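Local coordinates for protein PHOX (Pseudomonas fluorescens, PDB 4A9V) that is an alkaline phosphatase of the PhoX family, a beta-propeller enzyme whose iron-calcium cofactor catalyses phosphotransfer chemistry, at residues G343-L348 with L430-D435. Residues are numbered along the deposited sequence; the frame is centred on the assembly and turned at random.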
loop_
_atom_site.group_PDB
_atom_site.type_symbol
_atom_site.label_atom_id
_atom_site.label_comp_id
_atom_site.label_asym_id
_atom_site.label_seq_id
_atom_site.Cartn_x
_atom_site.Cartn_y
_atom_site.Cartn_z
ATOM N N GLY A 343 -3.468 -7.611 -23.023
ATOM C CA GLY A 343 -2.391 -8.167 -22.230
ATOM C C GLY A 343 -2.722 -9.571 -21.778
ATOM O O GLY A 343 -3.766 -10.130 -22.132
ATOM N N GLN A 344 -1.807 -10.149 -21.012
ATOM C CA GLN A 344 -1.934 -11.526 -20.585
ATOM C C GLN A 344 -1.273 -11.755 -19.242
ATOM O O GLN A 344 -0.389 -11.005 -18.820
ATOM C CB GLN A 344 -1.318 -12.470 -21.616
ATOM C CG GLN A 344 0.170 -12.283 -21.790
ATOM C CD GLN A 344 0.740 -13.123 -22.905
ATOM O OE1 GLN A 344 0.807 -14.347 -22.800
ATOM N NE2 GLN A 344 1.217 -12.466 -23.954
ATOM N N TRP A 345 -1.711 -12.830 -18.597
ATOM C CA TRP A 345 -1.118 -13.349 -17.371
ATOM C C TRP A 345 -0.286 -14.564 -17.684
ATOM O O TRP A 345 -0.757 -15.484 -18.374
ATOM C CB TRP A 345 -2.235 -13.736 -16.401
ATOM C CG TRP A 345 -3.038 -12.557 -15.930
ATOM C CD1 TRP A 345 -4.340 -12.227 -16.273
ATOM C CD2 TRP A 345 -2.545 -11.438 -15.141
ATOM N NE1 TRP A 345 -4.695 -11.023 -15.727
ATOM C CE2 TRP A 345 -3.650 -10.500 -15.032
ATOM C CE3 TRP A 345 -1.371 -11.178 -14.451
ATOM C CZ2 TRP A 345 -3.533 -9.313 -14.326
ATOM C CZ3 TRP A 345 -1.267 -9.983 -13.743
ATOM C CH2 TRP A 345 -2.332 -9.083 -13.668
ATOM N N ILE A 346 0.924 -14.610 -17.135
ATOM C CA ILE A 346 1.874 -15.676 -17.406
ATOM C C ILE A 346 2.262 -16.334 -16.084
ATOM O O ILE A 346 2.627 -15.664 -15.130
ATOM C CB ILE A 346 3.140 -15.128 -18.098
ATOM C CG1 ILE A 346 2.771 -14.389 -19.385
ATOM C CG2 ILE A 346 4.120 -16.257 -18.377
ATOM C CD1 ILE A 346 3.919 -13.639 -20.017
ATOM N N GLU A 347 2.145 -17.655 -16.037
ATOM C CA GLU A 347 2.308 -18.429 -14.814
ATOM C C GLU A 347 3.760 -18.460 -14.323
ATOM O O GLU A 347 4.684 -18.728 -15.097
ATOM C CB GLU A 347 1.841 -19.845 -15.132
ATOM C CG GLU A 347 1.737 -20.810 -13.984
ATOM C CD GLU A 347 1.222 -22.158 -14.448
ATOM O OE1 GLU A 347 0.505 -22.204 -15.477
ATOM O OE2 GLU A 347 1.268 -23.080 -13.633
ATOM N N LEU A 348 3.944 -18.292 -13.016
ATOM C CA LEU A 348 5.234 -18.467 -12.373
ATOM C C LEU A 348 5.228 -19.790 -11.619
ATOM O O LEU A 348 4.883 -19.866 -10.433
ATOM C CB LEU A 348 5.509 -17.300 -11.426
ATOM C CG LEU A 348 5.480 -15.922 -12.091
ATOM C CD1 LEU A 348 5.801 -14.844 -11.069
ATOM C CD2 LEU A 348 6.432 -15.848 -13.273
ATOM N N LEU A 430 -3.827 2.871 -14.960
ATOM C CA LEU A 430 -4.056 1.780 -15.881
ATOM C C LEU A 430 -5.325 1.022 -15.491
ATOM O O LEU A 430 -5.574 0.801 -14.308
ATOM C CB LEU A 430 -2.843 0.855 -15.801
ATOM C CG LEU A 430 -2.906 -0.515 -16.462
ATOM C CD1 LEU A 430 -3.036 -0.404 -17.970
ATOM C CD2 LEU A 430 -1.664 -1.299 -16.085
ATOM N N ARG A 431 -6.147 0.678 -16.478
ATOM C CA ARG A 431 -7.342 -0.128 -16.272
ATOM C C ARG A 431 -7.246 -1.381 -17.119
ATOM O O ARG A 431 -6.788 -1.323 -18.260
ATOM C CB ARG A 431 -8.587 0.683 -16.659
ATOM C CG ARG A 431 -9.868 -0.124 -16.741
ATOM C CD ARG A 431 -11.105 0.757 -16.771
ATOM N NE ARG A 431 -11.086 1.692 -17.888
ATOM C CZ ARG A 431 -11.907 2.732 -18.007
ATOM N NH1 ARG A 431 -12.853 2.944 -17.103
ATOM N NH2 ARG A 431 -11.763 3.569 -19.023
ATOM N N TRP A 432 -7.762 -2.498 -16.610
ATOM C CA TRP A 432 -8.003 -3.652 -17.463
ATOM C C TRP A 432 -9.328 -4.296 -17.188
ATOM O O TRP A 432 -9.899 -4.197 -16.097
ATOM C CB TRP A 432 -6.866 -4.688 -17.433
ATOM C CG TRP A 432 -6.567 -5.306 -16.091
ATOM C CD1 TRP A 432 -7.065 -6.489 -15.555
ATOM C CD2 TRP A 432 -5.550 -4.863 -15.146
ATOM N NE1 TRP A 432 -6.443 -6.783 -14.368
ATOM C CE2 TRP A 432 -5.517 -5.842 -14.070
ATOM C CE3 TRP A 432 -4.670 -3.804 -15.113
ATOM C CZ2 TRP A 432 -4.628 -5.734 -13.007
ATOM C CZ3 TRP A 432 -3.799 -3.688 -14.034
ATOM C CH2 TRP A 432 -3.797 -4.614 -12.992
ATOM N N ARG A 433 -9.837 -4.946 -18.226
ATOM C CA ARG A 433 -11.072 -5.713 -18.183
ATOM C C ARG A 433 -10.763 -7.162 -18.541
ATOM O O ARG A 433 -10.345 -7.475 -19.662
ATOM C CB ARG A 433 -12.093 -5.147 -19.156
ATOM C CG ARG A 433 -13.411 -5.897 -19.123
ATOM C CD ARG A 433 -14.424 -5.261 -20.043
ATOM N NE ARG A 433 -15.704 -5.945 -19.959
ATOM C CZ ARG A 433 -16.795 -5.564 -20.609
ATOM N NH1 ARG A 433 -16.767 -4.491 -21.386
ATOM N NH2 ARG A 433 -17.925 -6.224 -20.429
ATOM N N THR A 434 -10.869 -8.028 -17.547
ATOM C CA THR A 434 -10.559 -9.431 -17.717
ATOM C C THR A 434 -11.519 -10.078 -18.724
ATOM O O THR A 434 -12.709 -9.756 -18.767
ATOM C CB THR A 434 -10.596 -10.136 -16.344
ATOM O OG1 THR A 434 -9.955 -11.413 -16.428
ATOM C CG2 THR A 434 -12.017 -10.273 -15.815
ATOM N N ASP A 435 -10.998 -10.969 -19.562
ATOM C CA ASP A 435 -11.816 -11.540 -20.624
ATOM C C ASP A 435 -13.038 -12.252 -20.045
ATOM O O ASP A 435 -12.959 -12.925 -19.009
ATOM C CB ASP A 435 -11.002 -12.498 -21.495
ATOM C CG ASP A 435 -11.752 -12.940 -22.741
ATOM O OD1 ASP A 435 -12.335 -12.078 -23.432
ATOM O OD2 ASP A 435 -11.730 -14.151 -23.054
HETATM O O HOH W 1 -7.519 -11.109 -15.006
#
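Trp345 and Trp432 meet in an offset edge-to-face (T-shaped) pair. Along 430-435, Leu430 comes first, its CG lying at the edge of the Trp432 ring, in its plane; then comes Trp432 itself. Its side chain sits with CG between the backbone N and carbonyl carbon (chi1 60°), which sends the indole across to Trp345. There the benzo edge of Trp345 is directed at the Trp432 face: its six-membered ring lies 5.8 Å from the five-membered ring of Trp432, centroid to centroid, with the planes at 66°. CZ2 of Trp345 does most of the touching, 3.9 Å from NE1 and 4.0 Å from CZ2 of Trp432. That NE1 is buried without a hydrogen-bond partner. A leucine in place of Trp432 would probably leave CZ2 of Trp345 without the indole it rests on and open a gap there. At Thr434 the link becomes polar: a water donates to Thr434 OG1 at 2.8 Å and accepts from Trp345 NE1 at 2.9 Å, satisfying the buried indole N-H. Strands 340-347 and 428-434 are not adjacent; 443-451 runs between them, antiparallel to both, in this beta-propeller protein, bonding to Trp345's strand through Gly343 and Phe444. Lys300 makes a cation-pi contact with Trp345, while Ile298, on the same strand 296-303, packs against both tryptophans.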